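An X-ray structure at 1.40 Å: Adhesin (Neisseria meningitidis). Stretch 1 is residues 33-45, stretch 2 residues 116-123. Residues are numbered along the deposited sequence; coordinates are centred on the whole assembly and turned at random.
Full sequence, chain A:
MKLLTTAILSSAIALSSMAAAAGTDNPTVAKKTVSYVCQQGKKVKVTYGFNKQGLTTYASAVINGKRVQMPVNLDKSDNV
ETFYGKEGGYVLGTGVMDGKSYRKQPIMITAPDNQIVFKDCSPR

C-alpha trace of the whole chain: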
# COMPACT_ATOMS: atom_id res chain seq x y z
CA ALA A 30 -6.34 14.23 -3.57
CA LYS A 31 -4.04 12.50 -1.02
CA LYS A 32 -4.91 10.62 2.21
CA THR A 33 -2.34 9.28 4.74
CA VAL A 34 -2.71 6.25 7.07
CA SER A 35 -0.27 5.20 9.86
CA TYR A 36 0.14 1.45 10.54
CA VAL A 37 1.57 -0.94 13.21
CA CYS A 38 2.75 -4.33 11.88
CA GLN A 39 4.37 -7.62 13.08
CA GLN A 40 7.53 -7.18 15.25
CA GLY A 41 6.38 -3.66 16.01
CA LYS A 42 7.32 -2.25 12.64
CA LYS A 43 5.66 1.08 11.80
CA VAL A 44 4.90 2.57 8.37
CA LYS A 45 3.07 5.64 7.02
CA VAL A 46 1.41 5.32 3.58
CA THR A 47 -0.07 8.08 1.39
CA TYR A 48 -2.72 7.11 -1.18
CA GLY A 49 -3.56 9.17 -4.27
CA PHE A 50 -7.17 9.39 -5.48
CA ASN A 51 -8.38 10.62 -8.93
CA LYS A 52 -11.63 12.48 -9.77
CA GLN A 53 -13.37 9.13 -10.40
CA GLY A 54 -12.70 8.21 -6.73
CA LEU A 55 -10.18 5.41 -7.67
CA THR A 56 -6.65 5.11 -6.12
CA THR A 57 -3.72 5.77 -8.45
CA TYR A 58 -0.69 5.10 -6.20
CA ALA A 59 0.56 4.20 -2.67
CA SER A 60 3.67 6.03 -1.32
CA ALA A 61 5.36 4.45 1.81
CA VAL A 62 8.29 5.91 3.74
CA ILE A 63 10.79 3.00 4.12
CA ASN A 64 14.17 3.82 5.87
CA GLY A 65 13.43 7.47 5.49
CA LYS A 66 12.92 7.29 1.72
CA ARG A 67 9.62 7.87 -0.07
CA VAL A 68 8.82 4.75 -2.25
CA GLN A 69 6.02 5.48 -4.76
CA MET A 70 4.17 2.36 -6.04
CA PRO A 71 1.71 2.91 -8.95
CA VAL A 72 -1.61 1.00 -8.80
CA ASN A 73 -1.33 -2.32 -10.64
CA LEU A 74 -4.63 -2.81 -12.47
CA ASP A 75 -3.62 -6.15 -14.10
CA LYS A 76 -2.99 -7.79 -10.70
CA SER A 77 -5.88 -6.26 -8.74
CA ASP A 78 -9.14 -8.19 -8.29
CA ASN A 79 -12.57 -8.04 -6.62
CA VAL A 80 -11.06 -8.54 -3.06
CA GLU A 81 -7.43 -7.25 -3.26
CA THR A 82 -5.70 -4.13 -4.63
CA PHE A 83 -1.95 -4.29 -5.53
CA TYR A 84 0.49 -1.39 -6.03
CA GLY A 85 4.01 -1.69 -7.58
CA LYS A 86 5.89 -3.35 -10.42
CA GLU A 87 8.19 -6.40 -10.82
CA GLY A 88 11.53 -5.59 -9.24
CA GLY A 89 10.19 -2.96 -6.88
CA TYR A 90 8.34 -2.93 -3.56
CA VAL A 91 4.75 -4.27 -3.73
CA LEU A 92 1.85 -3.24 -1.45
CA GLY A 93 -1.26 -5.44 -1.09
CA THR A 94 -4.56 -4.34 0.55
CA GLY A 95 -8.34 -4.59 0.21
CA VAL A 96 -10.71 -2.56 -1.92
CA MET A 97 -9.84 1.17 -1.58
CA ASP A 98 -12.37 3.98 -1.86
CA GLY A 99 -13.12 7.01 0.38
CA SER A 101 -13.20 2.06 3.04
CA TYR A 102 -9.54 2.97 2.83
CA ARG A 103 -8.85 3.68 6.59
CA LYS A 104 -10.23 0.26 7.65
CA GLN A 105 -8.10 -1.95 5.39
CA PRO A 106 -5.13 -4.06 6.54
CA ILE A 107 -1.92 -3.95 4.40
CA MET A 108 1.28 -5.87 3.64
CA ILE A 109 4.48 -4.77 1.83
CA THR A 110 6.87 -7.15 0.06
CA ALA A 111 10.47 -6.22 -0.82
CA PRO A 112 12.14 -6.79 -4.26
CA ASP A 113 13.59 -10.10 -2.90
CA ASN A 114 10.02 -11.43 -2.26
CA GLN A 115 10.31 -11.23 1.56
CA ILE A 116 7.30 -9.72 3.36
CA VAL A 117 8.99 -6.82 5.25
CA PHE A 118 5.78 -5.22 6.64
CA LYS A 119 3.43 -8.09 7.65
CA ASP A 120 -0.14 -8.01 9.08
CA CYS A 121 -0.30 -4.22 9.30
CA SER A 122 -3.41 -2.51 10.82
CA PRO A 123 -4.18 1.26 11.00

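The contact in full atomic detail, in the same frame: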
# COMPACT_ATOMS: atom_id res chain seq x y z
N THR A 33 -3.45 9.99 4.07
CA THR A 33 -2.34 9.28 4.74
C THR A 33 -2.87 8.42 5.90
O THR A 33 -3.71 8.90 6.69
CB THR A 33 -1.28 10.28 5.21
OG1 THR A 33 -0.75 11.00 4.07
CG2 THR A 33 -0.12 9.58 5.94
N VAL A 34 -2.36 7.20 6.00
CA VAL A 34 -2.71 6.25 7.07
C VAL A 34 -1.41 5.77 7.74
O VAL A 34 -0.42 5.43 7.03
CB VAL A 34 -3.53 5.02 6.55
CG1 VAL A 34 -3.89 4.07 7.69
CG2 VAL A 34 -4.75 5.49 5.81
N SER A 35 -1.39 5.77 9.09
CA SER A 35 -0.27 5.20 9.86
C SER A 35 -0.63 3.82 10.36
O SER A 35 -1.75 3.62 10.86
CB SER A 35 0.11 6.14 11.05
OG SER A 35 0.58 7.37 10.54
N TYR A 36 0.32 2.88 10.21
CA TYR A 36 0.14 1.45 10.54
C TYR A 36 1.13 0.91 11.56
O TYR A 36 2.26 1.43 11.65
CB TYR A 36 0.29 0.57 9.28
CG TYR A 36 -0.67 0.91 8.14
CD1 TYR A 36 -0.35 1.86 7.22
CD2 TYR A 36 -1.88 0.20 7.98
CE1 TYR A 36 -1.23 2.18 6.16
CE2 TYR A 36 -2.77 0.50 6.96
CZ TYR A 36 -2.43 1.51 6.05
OH TYR A 36 -3.27 1.83 5.00
N VAL A 37 0.70 -0.11 12.34
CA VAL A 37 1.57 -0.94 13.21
C VAL A 37 1.46 -2.38 12.65
O VAL A 37 0.33 -2.91 12.39
CB VAL A 37 1.20 -0.82 14.71
CG1 VAL A 37 1.36 0.59 15.18
CG2 VAL A 37 -0.21 -1.27 14.98
N CYS A 38 2.62 -3.02 12.51
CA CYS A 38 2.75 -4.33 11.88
C CYS A 38 3.39 -5.35 12.82
O CYS A 38 3.70 -5.03 14.01
CB CYS A 38 3.58 -4.19 10.59
SG CYS A 38 3.15 -2.80 9.51
N GLN A 39 3.60 -6.58 12.33
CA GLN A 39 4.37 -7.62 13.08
C GLN A 39 5.76 -7.12 13.47
O GLN A 39 6.36 -6.30 12.72
CB GLN A 39 4.54 -8.87 12.23
CG GLN A 39 3.54 -9.93 12.52
CD GLN A 39 3.82 -11.21 11.77
OE1 GLN A 39 4.98 -11.59 11.58
NE2 GLN A 39 2.76 -11.89 11.37
N GLN A 40 6.24 -7.58 14.66
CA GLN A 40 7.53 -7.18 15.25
C GLN A 40 7.59 -5.69 15.57
O GLN A 40 8.69 -5.11 15.70
CB GLN A 40 8.72 -7.54 14.36
CG GLN A 40 8.80 -9.04 14.03
CD GLN A 40 9.72 -9.39 12.86
OE1 GLN A 40 10.41 -8.53 12.28
NE2 GLN A 40 9.74 -10.70 12.51
N GLY A 41 6.42 -5.07 15.71
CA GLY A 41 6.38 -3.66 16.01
C GLY A 41 6.83 -2.69 14.95
O GLY A 41 7.08 -1.49 15.25
N LYS A 42 6.92 -3.17 13.70
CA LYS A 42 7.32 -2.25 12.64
C LYS A 42 6.19 -1.25 12.39
O LYS A 42 4.98 -1.57 12.47
CB LYS A 42 7.69 -2.99 11.34
CG LYS A 42 8.91 -3.89 11.49
CD LYS A 42 9.52 -4.35 10.17
CE LYS A 42 10.19 -3.23 9.43
NZ LYS A 42 10.63 -3.65 8.03
N LYS A 43 6.58 -0.04 12.03
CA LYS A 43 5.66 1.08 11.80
C LYS A 43 5.89 1.68 10.40
O LYS A 43 7.01 1.80 9.95
CB LYS A 43 5.85 2.17 12.87
CG LYS A 43 5.37 1.69 14.24
CD LYS A 43 5.67 2.61 15.42
CE LYS A 43 5.28 1.91 16.73
NZ LYS A 43 6.18 0.75 17.07
N VAL A 44 4.80 1.96 9.70
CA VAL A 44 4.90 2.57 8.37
C VAL A 44 3.73 3.53 8.11
O VAL A 44 2.58 3.22 8.49
CB VAL A 44 5.03 1.46 7.25
CG1 VAL A 44 3.79 0.56 7.14
CG2 VAL A 44 5.37 2.08 5.89
N LYS A 45 4.05 4.65 7.43
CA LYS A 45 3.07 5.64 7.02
C LYS A 45 2.93 5.57 5.50
O LYS A 45 3.94 5.70 4.76
CB LYS A 45 3.54 7.04 7.46
CG LYS A 45 2.55 8.17 7.33
CD LYS A 45 3.07 9.47 7.98
CE LYS A 45 4.35 10.04 7.30
NZ LYS A 45 4.37 10.22 5.77
N ILE A 116 8.32 -10.60 2.85
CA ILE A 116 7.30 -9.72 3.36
C ILE A 116 7.96 -8.93 4.51
O ILE A 116 8.24 -9.47 5.56
CB ILE A 116 6.01 -10.42 3.79
CG1 ILE A 116 5.48 -11.36 2.69
CG2 ILE A 116 4.95 -9.39 4.14
CD1 ILE A 116 4.45 -12.41 3.14
N VAL A 117 8.25 -7.67 4.28
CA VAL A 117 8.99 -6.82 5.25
C VAL A 117 8.07 -5.95 6.12
O VAL A 117 8.53 -5.41 7.14
CB VAL A 117 10.08 -5.97 4.57
CG1 VAL A 117 11.24 -6.84 4.08
CG2 VAL A 117 9.56 -5.09 3.47
N PHE A 118 6.80 -5.80 5.76
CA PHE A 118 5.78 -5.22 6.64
C PHE A 118 4.58 -6.20 6.57
O PHE A 118 3.90 -6.28 5.51
CB PHE A 118 5.38 -3.81 6.19
CG PHE A 118 6.52 -2.79 6.32
CD1 PHE A 118 7.45 -2.63 5.30
CD2 PHE A 118 6.68 -2.01 7.48
CE1 PHE A 118 8.51 -1.74 5.42
CE2 PHE A 118 7.75 -1.13 7.57
CZ PHE A 118 8.66 -0.99 6.56
N LYS A 119 4.36 -6.94 7.65
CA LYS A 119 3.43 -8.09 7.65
C LYS A 119 2.27 -7.81 8.61
O LYS A 119 2.48 -7.28 9.72
CB LYS A 119 4.18 -9.42 7.97
CG LYS A 119 3.32 -10.65 7.79
CD LYS A 119 4.16 -11.93 7.78
CE LYS A 119 3.22 -13.12 7.73
NZ LYS A 119 2.29 -13.05 6.56
N ASP A 120 1.04 -8.11 8.17
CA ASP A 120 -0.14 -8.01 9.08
C ASP A 120 -0.28 -6.62 9.72
O ASP A 120 -0.50 -6.47 10.94
CB ASP A 120 -0.10 -9.07 10.22
CG ASP A 120 -0.27 -10.49 9.76
OD1 ASP A 120 -0.62 -10.75 8.60
OD2 ASP A 120 -0.09 -11.36 10.64
N CYS A 121 -0.22 -5.62 8.85
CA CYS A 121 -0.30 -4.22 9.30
C CYS A 121 -1.76 -3.75 9.48
O CYS A 121 -2.59 -3.98 8.60
CB CYS A 121 0.38 -3.31 8.30
SG CYS A 121 2.08 -3.69 7.89
N SER A 122 -2.07 -3.11 10.61
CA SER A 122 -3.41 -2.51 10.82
C SER A 122 -3.25 -1.01 11.13
O SER A 122 -2.23 -0.59 11.71
CB SER A 122 -4.21 -3.22 11.90
OG SER A 122 -3.47 -3.21 13.05
N PRO A 123 -4.23 -0.19 10.72
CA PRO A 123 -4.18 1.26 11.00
C PRO A 123 -4.12 1.67 12.50
O PRO A 123 -4.80 0.98 13.29
CB PRO A 123 -5.49 1.79 10.35
CG PRO A 123 -5.95 0.70 9.43
CD PRO A 123 -5.43 -0.60 9.96
O HOH W 1 6.17 -6.48 9.86

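A disulfide joins the two stretches covalently, and a short antiparallel backbone pairing lies beside it. Cys38 SG and Cys121 SG are 2.1 Å apart with a chi3 of 102°, close to the right angle that disulfides prefer. Both cysteines adopt the m rotamer, and both CA-to-CB bonds run sideways, so the two SG atoms meet to one side of the line joining Cys38 CA and Cys121 CA, which are 4.0 Å apart. The bridge is buried.

Next to it, Val37 and Ser122 form a hydrogen-bonded pair: Val37 N donates to Ser122 O and Ser122 N donates to Val37 O, each over 3.0 Å and nearly linear. The register also brings CA-H groups against carbonyls, with Tyr36 CA 3.3 Å from Ser122 O and Cys121 CA 3.4 Å from Val37 O. Beyond the disulfide, Gln39 N donates to Lys119 O at 2.9 Å with an almost straight geometry, and a water accepts from Lys119 N and donates to Gln39 O, both at 2.9 Å. The Gln39 side chain has an off-rotamer chi1 of -97° but an extended chi2 (t), and its NE2 donates to Asp120 OD2 over 3.0 Å. Asp120 itself has a positive phi, at a corner of the chain.

Phe118 has more of its surface covered by the other stretch, 86 Å², than any other residue here. Its CA-to-CB bond points sideways, but with chi1 m and chi2 86° the end of the ring comes nearer, into a slot between Lys42 and Val44. Val44 CG2 lies over one face, and Val44 CB is 3.8 Å from Phe118 CE2; this buried valine, in the p rotamer, offers a compact apolar surface. Over the opposite face, Lys42 NZ sits 3.9 Å from the centroid of the Phe118 ring, 20° off its normal, in a cation-pi interaction. The m, t, p, t conformation of Lys42 lays the chain along the ring, so that CE makes an off-centre CH-pi contact while NZ also donates to Val117 O at 2.9 Å. A long, flexible cation can thus satisfy both the aromatic face and a carbonyl. Cys38 SG lies at the ring edge, linking this cluster to the disulfide.

At the other end, the buried Tyr36 ring (chi1 m, chi2 87°) packs obliquely beside stretch 2. Tyr36 CB is 4.0 Å from Cys121 CB, and Tyr36 CE2 is 4.0 Å from Pro123 CG, while its hydroxyl is hydrogen-bonded elsewhere in the structure. Val34, in the t rotamer, places CG1 3.9 Å from Pro123 CB, extending the apolar packing.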